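Local coordinates for immunity 23 family protein (Burkholderia dolosa AU0158, PDB 5FFP), which probably protects its own cell from contact-dependent growth inhibition by binding and neutralising the cognate CdiA toxin, at residues A[108-113]-A[125-130]; A[60-65]-A[114-119]; A[10-15]-A[30-35]. All blocks are in the same frame, centred on the assembly; numbering follows the deposited sequence.

Interaction 1: residues A[108-113]-A[125-130]; sequences EGYYIF and YGFKEN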
loop_
_atom_site.group_PDB
_atom_site.type_symbol
_atom_site.label_atom_id
_atom_site.label_comp_id
_atom_site.label_asym_id
_atom_site.label_seq_id
_atom_site.Cartn_x
_atom_site.Cartn_y
_atom_site.Cartn_z
ATOM N N GLU A 108 -3.336 2.920 -17.503
ATOM C CA GLU A 108 -3.682 4.175 -18.159
ATOM C C GLU A 108 -4.215 5.210 -17.168
ATOM O O GLU A 108 -4.140 6.406 -17.420
ATOM C CB GLU A 108 -4.745 3.946 -19.220
ATOM C CG GLU A 108 -4.193 3.419 -20.515
ATOM C CD GLU A 108 -5.205 3.574 -21.615
ATOM O OE1 GLU A 108 -6.416 3.578 -21.279
ATOM O OE2 GLU A 108 -4.793 3.687 -22.798
ATOM N N GLY A 109 -4.800 4.755 -16.071
ATOM C CA GLY A 109 -5.334 5.667 -15.073
ATOM C C GLY A 109 -6.814 5.577 -14.837
ATOM O O GLY A 109 -7.410 6.509 -14.295
ATOM N N TYR A 110 -7.424 4.472 -15.246
ATOM C CA TYR A 110 -8.832 4.252 -14.965
ATOM C C TYR A 110 -8.882 3.392 -13.744
ATOM O O TYR A 110 -8.396 2.270 -13.737
ATOM C CB TYR A 110 -9.538 3.596 -16.132
ATOM C CG TYR A 110 -9.637 4.467 -17.385
ATOM C CD1 TYR A 110 -10.610 5.455 -17.496
ATOM C CD2 TYR A 110 -8.793 4.259 -18.486
ATOM C CE1 TYR A 110 -10.723 6.228 -18.647
ATOM C CE2 TYR A 110 -8.898 5.029 -19.650
ATOM C CZ TYR A 110 -9.856 6.011 -19.726
ATOM O OH TYR A 110 -9.967 6.790 -20.863
ATOM N N TYR A 111 -9.459 3.942 -12.687
ATOM C CA TYR A 111 -9.595 3.229 -11.432
ATOM C C TYR A 111 -11.056 2.910 -11.258
ATOM O O TYR A 111 -11.900 3.803 -11.267
ATOM C CB TYR A 111 -9.027 4.071 -10.295
ATOM C CG TYR A 111 -7.503 4.129 -10.386
ATOM C CD1 TYR A 111 -6.731 3.041 -9.993
ATOM C CD2 TYR A 111 -6.853 5.232 -10.928
ATOM C CE1 TYR A 111 -5.354 3.059 -10.119
ATOM C CE2 TYR A 111 -5.466 5.258 -11.045
ATOM C CZ TYR A 111 -4.723 4.166 -10.637
ATOM O OH TYR A 111 -3.342 4.165 -10.736
ATOM N N ILE A 112 -11.356 1.623 -11.139
ATOM C CA ILE A 112 -12.722 1.160 -11.205
ATOM C C ILE A 112 -12.958 0.237 -10.047
ATOM O O ILE A 112 -12.262 -0.771 -9.910
ATOM C CB ILE A 112 -12.966 0.421 -12.528
ATOM C CG1 ILE A 112 -12.784 1.392 -13.704
ATOM C CG2 ILE A 112 -14.370 -0.175 -12.552
ATOM C CD1 ILE A 112 -12.469 0.685 -14.992
ATOM N N PHE A 113 -13.939 0.581 -9.214
ATOM C CA PHE A 113 -14.107 -0.095 -7.949
ATOM C C PHE A 113 -15.458 -0.781 -7.887
ATOM O O PHE A 113 -16.423 -0.297 -8.467
ATOM C CB PHE A 113 -13.975 0.902 -6.795
ATOM C CG PHE A 113 -12.644 1.630 -6.742
ATOM C CD1 PHE A 113 -11.533 1.055 -6.124
ATOM C CD2 PHE A 113 -12.524 2.911 -7.258
ATOM C CE1 PHE A 113 -10.319 1.723 -6.058
ATOM C CE2 PHE A 113 -11.323 3.597 -7.192
ATOM C CZ PHE A 113 -10.214 3.004 -6.586
ATOM N N TYR A 125 -16.163 4.521 -10.854
ATOM C CA TYR A 125 -15.037 4.697 -11.744
ATOM C C TYR A 125 -14.740 6.170 -11.921
ATOM O O TYR A 125 -15.610 7.039 -11.751
ATOM C CB TYR A 125 -15.371 4.105 -13.105
ATOM C CG TYR A 125 -16.589 4.754 -13.760
ATOM C CD1 TYR A 125 -16.449 5.905 -14.539
ATOM C CD2 TYR A 125 -17.873 4.219 -13.598
ATOM C CE1 TYR A 125 -17.539 6.508 -15.117
ATOM C CE2 TYR A 125 -18.973 4.824 -14.192
ATOM C CZ TYR A 125 -18.798 5.974 -14.932
ATOM O OH TYR A 125 -19.856 6.605 -15.535
ATOM N N GLY A 126 -13.496 6.444 -12.265
ATOM C CA GLY A 126 -13.056 7.778 -12.655
ATOM C C GLY A 126 -11.661 7.670 -13.246
ATOM O O GLY A 126 -11.099 6.584 -13.330
ATOM N N PHE A 127 -11.107 8.797 -13.657
ATOM C CA PHE A 127 -9.774 8.839 -14.239
ATOM C C PHE A 127 -8.838 9.575 -13.277
ATOM O O PHE A 127 -9.066 10.740 -12.971
ATOM C CB PHE A 127 -9.823 9.543 -15.599
ATOM C CG PHE A 127 -8.478 9.658 -16.277
ATOM C CD1 PHE A 127 -7.840 8.532 -16.774
ATOM C CD2 PHE A 127 -7.855 10.894 -16.426
ATOM C CE1 PHE A 127 -6.608 8.639 -17.401
ATOM C CE2 PHE A 127 -6.625 11.008 -17.051
ATOM C CZ PHE A 127 -6.000 9.881 -17.541
ATOM N N LYS A 128 -7.809 8.880 -12.788
ATOM C CA LYS A 128 -6.750 9.490 -11.967
ATOM C C LYS A 128 -7.328 10.160 -10.722
ATOM O O LYS A 128 -8.114 9.526 -10.010
ATOM C CB LYS A 128 -5.922 10.474 -12.794
ATOM C CG LYS A 128 -5.202 9.857 -13.991
ATOM C CD LYS A 128 -3.746 9.530 -13.692
ATOM C CE LYS A 128 -2.979 9.259 -14.974
ATOM N NZ LYS A 128 -1.505 9.293 -14.748
ATOM N N GLU A 129 -6.980 11.424 -10.463
ATOM C CA GLU A 129 -7.440 12.097 -9.242
ATOM C C GLU A 129 -8.645 13.017 -9.508
ATOM O O GLU A 129 -9.024 13.808 -8.647
ATOM C CB GLU A 129 -6.277 12.849 -8.536
ATOM C CG GLU A 129 -5.650 12.051 -7.388
ATOM C CD GLU A 129 -4.345 12.635 -6.836
ATOM O OE1 GLU A 129 -4.195 13.880 -6.676
ATOM O OE2 GLU A 129 -3.457 11.823 -6.519
ATOM N N ASN A 130 -9.254 12.884 -10.685
ATOM C CA ASN A 130 -10.432 13.662 -11.049
ATOM C C ASN A 130 -11.717 13.134 -10.379
ATOM O O ASN A 130 -12.565 12.524 -11.019
ATOM C CB ASN A 130 -10.565 13.684 -12.567
ATOM C CG ASN A 130 -11.608 14.684 -13.048
ATOM O OD1 ASN A 130 -12.487 15.108 -12.290
ATOM N ND2 ASN A 130 -11.509 15.074 -14.320
#
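F127 shows how one ring can serve both a strand pair and a helix end. With CG anti to its backbone N (chi1 179°), its CB lies 4.1 Å from G109 O. Further out, F127 CD1 comes to 3.2 Å from G109 O and also turns a ring edge onto the face of Y110, in a T-shaped pair with planes at 57°. F127 CE1 then reaches E108 O at 3.3 Å, with CZ lying farther from the same oxygen. Over the centre of one F127 ring face sits K128 CG.

In the strands themselves, Y111 and G126 form an antiparallel hydrogen-bonded pair, in which Y111 N meets G126 O at 3.2 Å nearly along the C=O axis. K128 N donates to G109 O over 2.8 Å, at the start of the type II' turn from F127 to N130. On the face shared by Y110 and F127, I112 CG1 packs on Y125 CB.

G109, at positive phi, closes helix 103-108 as the C-prime residue of a Schellman motif and, without a side chain, lets F127 approach the helix end. E108 O and G109 O lie against F127 C-H groups, a weakly polar contact, while the K128 amide hydrogen-bonds G109 O.

Interaction 2: residues A[60-65]-A[114-119]; sequences NTVEDA and LVEYDE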
loop_
_atom_site.group_PDB
_atom_site.type_symbol
_atom_site.label_atom_id
_atom_site.label_comp_id
_atom_site.label_asym_id
_atom_site.label_seq_id
_atom_site.Cartn_x
_atom_site.Cartn_y
_atom_site.Cartn_z
ATOM N N ASN A 60 -14.301 -13.090 -2.365
ATOM C CA ASN A 60 -14.715 -12.418 -1.136
ATOM C C ASN A 60 -15.734 -11.354 -1.431
ATOM O O ASN A 60 -15.749 -10.783 -2.528
ATOM C CB ASN A 60 -13.528 -11.729 -0.458
ATOM C CG ASN A 60 -12.404 -12.688 -0.148
ATOM O OD1 ASN A 60 -12.460 -13.434 0.830
ATOM N ND2 ASN A 60 -11.370 -12.675 -0.979
ATOM N N THR A 61 -16.547 -11.058 -0.418
ATOM C CA THR A 61 -17.524 -9.976 -0.491
ATOM C C THR A 61 -16.808 -8.645 -0.377
ATOM O O THR A 61 -15.766 -8.528 0.250
ATOM C CB THR A 61 -18.623 -10.091 0.611
ATOM O OG1 THR A 61 -18.062 -9.945 1.930
ATOM C CG2 THR A 61 -19.356 -11.443 0.501
ATOM N N VAL A 62 -17.371 -7.642 -1.010
ATOM C CA VAL A 62 -16.822 -6.303 -0.944
ATOM C C VAL A 62 -17.969 -5.370 -0.545
ATOM O O VAL A 62 -18.229 -4.346 -1.173
ATOM C CB VAL A 62 -16.074 -5.934 -2.261
ATOM C CG1 VAL A 62 -14.851 -6.824 -2.416
ATOM C CG2 VAL A 62 -16.966 -6.070 -3.503
ATOM N N GLU A 63 -18.669 -5.779 0.516
ATOM C CA GLU A 63 -19.765 -5.005 1.093
ATOM C C GLU A 63 -19.228 -3.714 1.680
ATOM O O GLU A 63 -18.271 -3.734 2.460
ATOM C CB GLU A 63 -20.440 -5.809 2.215
ATOM C CG GLU A 63 -21.520 -6.779 1.768
ATOM C CD GLU A 63 -22.901 -6.143 1.763
ATOM O OE1 GLU A 63 -22.967 -4.900 1.625
ATOM O OE2 GLU A 63 -23.917 -6.875 1.903
ATOM N N ASP A 64 -19.833 -2.589 1.331
ATOM C CA ASP A 64 -19.522 -1.351 2.035
ATOM C C ASP A 64 -20.675 -0.369 1.923
ATOM O O ASP A 64 -20.915 0.223 0.863
ATOM C CB ASP A 64 -18.215 -0.724 1.551
ATOM C CG ASP A 64 -17.805 0.445 2.404
ATOM O OD1 ASP A 64 -18.624 1.373 2.540
ATOM O OD2 ASP A 64 -16.684 0.443 2.934
ATOM N N ALA A 65 -21.374 -0.206 3.042
ATOM C CA ALA A 65 -22.644 0.500 3.073
ATOM C C ALA A 65 -22.457 1.989 2.869
ATOM O O ALA A 65 -23.249 2.639 2.190
ATOM C CB ALA A 65 -23.349 0.232 4.392
ATOM N N LEU A 114 -15.516 -1.908 -7.182
ATOM C CA LEU A 114 -16.755 -2.602 -6.914
ATOM C C LEU A 114 -17.150 -2.411 -5.438
ATOM O O LEU A 114 -16.355 -2.706 -4.534
ATOM C CB LEU A 114 -16.578 -4.080 -7.199
ATOM C CG LEU A 114 -17.850 -4.930 -7.302
ATOM C CD1 LEU A 114 -18.748 -4.448 -8.424
ATOM C CD2 LEU A 114 -17.497 -6.394 -7.516
ATOM N N VAL A 115 -18.373 -1.932 -5.199
ATOM C CA VAL A 115 -18.954 -1.880 -3.849
ATOM C C VAL A 115 -20.302 -2.604 -3.867
ATOM O O VAL A 115 -21.167 -2.306 -4.697
ATOM C CB VAL A 115 -19.202 -0.421 -3.401
ATOM C CG1 VAL A 115 -19.936 -0.376 -2.067
ATOM C CG2 VAL A 115 -17.903 0.366 -3.317
ATOM N N GLU A 116 -20.492 -3.543 -2.944
ATOM C CA GLU A 116 -21.726 -4.305 -2.877
ATOM C C GLU A 116 -22.577 -3.803 -1.704
ATOM O O GLU A 116 -22.042 -3.268 -0.736
ATOM C CB GLU A 116 -21.430 -5.799 -2.709
ATOM C CG GLU A 116 -20.689 -6.434 -3.878
ATOM C CD GLU A 116 -20.365 -7.909 -3.610
ATOM O OE1 GLU A 116 -20.540 -8.349 -2.454
ATOM O OE2 GLU A 116 -19.967 -8.642 -4.534
ATOM N N TYR A 117 -23.902 -3.940 -1.826
ATOM C CA TYR A 117 -24.806 -3.694 -0.728
ATOM C C TYR A 117 -25.970 -4.660 -0.809
ATOM O O TYR A 117 -26.729 -4.646 -1.777
ATOM C CB TYR A 117 -25.338 -2.255 -0.712
ATOM C CG TYR A 117 -26.294 -1.998 0.449
ATOM C CD1 TYR A 117 -25.807 -1.733 1.720
ATOM C CD2 TYR A 117 -27.677 -2.042 0.271
ATOM C CE1 TYR A 117 -26.664 -1.512 2.789
ATOM C CE2 TYR A 117 -28.550 -1.823 1.333
ATOM C CZ TYR A 117 -28.035 -1.554 2.589
ATOM O OH TYR A 117 -28.860 -1.320 3.651
ATOM N N ASP A 118 -26.105 -5.490 0.213
ATOM C CA ASP A 118 -27.191 -6.427 0.275
ATOM C C ASP A 118 -27.217 -7.242 -1.034
ATOM O O ASP A 118 -26.362 -8.115 -1.211
ATOM C CB ASP A 118 -28.499 -5.667 0.588
ATOM C CG ASP A 118 -29.586 -6.574 1.115
ATOM O OD1 ASP A 118 -30.754 -6.417 0.699
ATOM O OD2 ASP A 118 -29.267 -7.444 1.957
ATOM N N GLU A 119 -28.150 -6.924 -1.944
ATOM C CA GLU A 119 -28.350 -7.652 -3.207
ATOM C C GLU A 119 -28.009 -6.826 -4.475
ATOM O O GLU A 119 -28.245 -7.270 -5.596
ATOM C CB GLU A 119 -29.788 -8.198 -3.275
ATOM C CG GLU A 119 -30.024 -9.411 -2.368
ATOM C CD GLU A 119 -29.027 -10.562 -2.566
ATOM O OE1 GLU A 119 -29.167 -11.558 -1.825
ATOM O OE2 GLU A 119 -28.116 -10.502 -3.438
#
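The backbones of 60-65 and 114-119 run at 76° to each other and meet in a single bridge, where the CA atoms of E63 and E116 come within 4.5 Å. Two hydrogen bonds make it. E116 N points almost straight at V62 O (3.0 Å, 170° at the hydrogen), although it approaches from above the carbonyl plane, and D64 N returns a bond to E116 O at 3.1 Å that lies in the carbonyl plane. A weaker CA-H...O contact from E63 CA adds to the D64 bond on E116 O.

The bridge is an isolated one: a loop between helices 45-52 and 65-69 lies across strand 110-117, an outermost strand of the three-stranded antiparallel sheet. Right after it the loop becomes helix 65-69, with D64 at the N-cap and its OD1 accepting a hydrogen bond from L67 N.

Among the side chains, V62 does the inward packing. Its CG2, in the crowded position between backbone N and carbonyl carbon, lies 3.8 Å from E116 CG and also touches L114 CD2. E116 extends beyond CG, so that its chain crosses V62 obliquely and brings OE1 toward the backbone of T61 and V62; OE2 has a weak hydrogen bond to Q145. E63 starts away from the strand, but a bend at chi2 (-91°) folds its carboxylate back over the chain. There E63 OE2 accepts D118 N at 3.1 Å from above the carboxylate plane, with OE1 a weak second acceptor. E63 OE1 also lies 3.0 Å from E116 O, two acceptors side by side, a proximity that may slightly raise the proton affinity of the carboxylate. At the far end A65 CB meets the edge of the Y117 ring, which pairs edge-to-face with H69.

Interaction 3: residues A[10-15]-A[30-35]; sequences AIWCDA and GYFMGG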
loop_
_atom_site.group_PDB
_atom_site.type_symbol
_atom_site.label_atom_id
_atom_site.label_comp_id
_atom_site.label_asym_id
_atom_site.label_seq_id
_atom_site.Cartn_x
_atom_site.Cartn_y
_atom_site.Cartn_z
ATOM N N ALA A 10 -20.206 -4.726 -19.156
ATOM C CA ALA A 10 -19.670 -5.687 -20.099
ATOM C C ALA A 10 -18.187 -5.470 -20.259
ATOM O O ALA A 10 -17.681 -4.376 -19.978
ATOM C CB ALA A 10 -20.355 -5.541 -21.436
ATOM N N ILE A 11 -17.512 -6.518 -20.746
ATOM C CA ILE A 11 -16.115 -6.449 -21.137
ATOM C C ILE A 11 -16.050 -6.750 -22.588
ATOM O O ILE A 11 -16.601 -7.767 -23.039
ATOM C CB ILE A 11 -15.262 -7.489 -20.385
ATOM C CG1 ILE A 11 -15.448 -7.287 -18.870
ATOM C CG2 ILE A 11 -13.775 -7.314 -20.716
ATOM C CD1 ILE A 11 -14.718 -8.286 -18.032
ATOM N N TRP A 12 -15.358 -5.889 -23.321
ATOM C CA TRP A 12 -15.110 -6.064 -24.708
ATOM C C TRP A 12 -13.596 -6.259 -24.883
ATOM O O TRP A 12 -12.812 -5.357 -24.490
ATOM C CB TRP A 12 -15.536 -4.772 -25.406
ATOM C CG TRP A 12 -15.802 -4.867 -26.875
ATOM C CD1 TRP A 12 -15.900 -5.985 -27.618
ATOM C CD2 TRP A 12 -16.135 -3.786 -27.738
ATOM N NE1 TRP A 12 -16.200 -5.661 -28.918
ATOM C CE2 TRP A 12 -16.344 -4.309 -29.006
ATOM C CE3 TRP A 12 -16.214 -2.401 -27.565
ATOM C CZ2 TRP A 12 -16.638 -3.513 -30.105
ATOM C CZ3 TRP A 12 -16.479 -1.595 -28.682
ATOM C CH2 TRP A 12 -16.691 -2.154 -29.916
ATOM N N CYS A 13 -13.166 -7.381 -25.472
ATOM C CA CYS A 13 -11.739 -7.545 -25.787
ATOM C C CYS A 13 -11.397 -8.361 -27.063
ATOM O O CYS A 13 -12.185 -9.217 -27.527
ATOM C CB CYS A 13 -10.994 -8.076 -24.553
ATOM S SG CYS A 13 -11.577 -9.650 -23.903
ATOM N N ASP A 14 -10.275 -8.000 -27.703
ATOM C CA ASP A 14 -9.781 -8.720 -28.850
ATOM C C ASP A 14 -8.273 -8.505 -29.011
ATOM O O ASP A 14 -7.785 -7.401 -28.889
ATOM C CB ASP A 14 -10.460 -8.218 -30.134
ATOM C CG ASP A 14 -11.789 -8.880 -30.415
ATOM O OD1 ASP A 14 -11.833 -10.118 -30.597
ATOM O OD2 ASP A 14 -12.808 -8.150 -30.425
ATOM N N ALA A 15 -7.584 -9.563 -29.374
ATOM C CA ALA A 15 -6.247 -9.532 -29.905
ATOM C C ALA A 15 -6.185 -8.818 -31.259
ATOM O O ALA A 15 -7.133 -8.883 -32.067
ATOM C CB ALA A 15 -5.760 -10.973 -30.113
ATOM N N GLY A 30 -11.771 -3.221 -22.966
ATOM C CA GLY A 30 -12.563 -2.125 -22.453
ATOM C C GLY A 30 -13.629 -2.677 -21.556
ATOM O O GLY A 30 -14.013 -3.818 -21.704
ATOM N N TYR A 31 -14.054 -1.860 -20.623
ATOM C CA TYR A 31 -15.213 -2.086 -19.771
ATOM C C TYR A 31 -16.298 -1.091 -20.251
ATOM O O TYR A 31 -16.030 0.130 -20.373
ATOM C CB TYR A 31 -14.881 -1.726 -18.326
ATOM C CG TYR A 31 -14.110 -2.714 -17.499
ATOM C CD1 TYR A 31 -13.510 -3.842 -18.045
ATOM C CD2 TYR A 31 -13.929 -2.478 -16.175
ATOM C CE1 TYR A 31 -12.789 -4.728 -17.270
ATOM C CE2 TYR A 31 -13.202 -3.349 -15.397
ATOM C CZ TYR A 31 -12.626 -4.470 -15.962
ATOM O OH TYR A 31 -11.920 -5.328 -15.140
ATOM N N PHE A 32 -17.488 -1.605 -20.545
ATOM C CA PHE A 32 -18.700 -0.768 -20.661
ATOM C C PHE A 32 -19.365 -0.724 -19.282
ATOM O O PHE A 32 -19.595 -1.755 -18.655
ATOM C CB PHE A 32 -19.739 -1.379 -21.591
ATOM C CG PHE A 32 -19.480 -1.174 -23.031
ATOM C CD1 PHE A 32 -19.880 -0.022 -23.649
ATOM C CD2 PHE A 32 -18.912 -2.179 -23.781
ATOM C CE1 PHE A 32 -19.644 0.161 -25.000
ATOM C CE2 PHE A 32 -18.661 -2.018 -25.125
ATOM C CZ PHE A 32 -19.036 -0.845 -25.746
HETATM N N MSE A 33 -19.689 0.475 -18.838
HETATM C CA MSE A 33 -20.285 0.669 -17.534
HETATM C C MSE A 33 -21.383 1.686 -17.727
HETATM O O MSE A 33 -21.122 2.842 -18.128
HETATM C CB MSE A 33 -19.194 1.136 -16.572
HETATM C CG MSE A 33 -17.942 0.259 -16.630
HETATM SE SE MSE A 33 -16.635 0.981 -15.342
HETATM C CE MSE A 33 -15.925 2.444 -16.466
ATOM N N GLY A 34 -22.623 1.244 -17.496
ATOM C CA GLY A 34 -23.841 2.064 -17.737
ATOM C C GLY A 34 -23.860 2.756 -19.069
ATOM O O GLY A 34 -24.229 3.926 -19.166
ATOM N N GLY A 35 -23.379 2.053 -20.093
ATOM C CA GLY A 35 -23.290 2.592 -21.453
ATOM C C GLY A 35 -22.026 3.343 -21.816
ATOM O O GLY A 35 -21.773 3.594 -23.002
#
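W12 swings its indole CG anti to the backbone N (chi1 -160°), whereas F32 on the neighbouring strand sets CG anti to its carbonyl carbon (chi1 -80°). These two torsions bring the rings together across the strands from non-paired positions. The side chains lie side by side and point the same way, W12 CE3 touching F32 CE2 at 3.5 Å. Their planes are 30° from parallel but slid apart, with 5.6 Å between the centroids of the indole six-membered ring and the phenyl, so that little of one ring lies over the other. A10 CB packs against F32 CB on the same face.

I11 and Y31 occupy the other face. I11 CG1, anti to the carbonyl carbon, runs beside the phenol and meets Y31 CE1 at 4.0 Å, while the Y31 hydroxyl is hydrogen-bonded to V100 O. I11 continues onto V147, V148 and V151 of helix 143-154, which covers this side.

Four backbone bonds hold the strands. F32 N reaches A10 O at 2.8 Å from above the carbonyl plane, and A10 N answers on a lone pair of F32 O. G30 N meets W12 O nearly along its C=O axis, also at 2.8 Å, and W12 N binds G30 O. Hydrogen-bonded pairs A10-F32 and W12-G30 therefore flank the non-hydrogen-bonded pair I11-Y31, the regular pattern of an antiparallel beta hairpin, here the central one of a four-stranded meander.

From the N terminus, interaction 3 closes first, joining strands 9-15 and 26-33 in the four-stranded sheet before either of the other contacts has begun. The chain then adds strand 36-44 and helix 45-52 before the loop at 60-65, which opens interaction 2 and waits 48 residues for its partner. Before that partner arrives, 108-113 opens interaction 1; 114-119 then closes interaction 2, and 125-130 closes interaction 1, so these two cross. They share strand 110-117, their centres about 19 Å apart. The two sheets meet where I112 and Y125 of interaction 1 pack on Y31 and M33 of interaction 3, whereas interactions 2 and 3 do not touch.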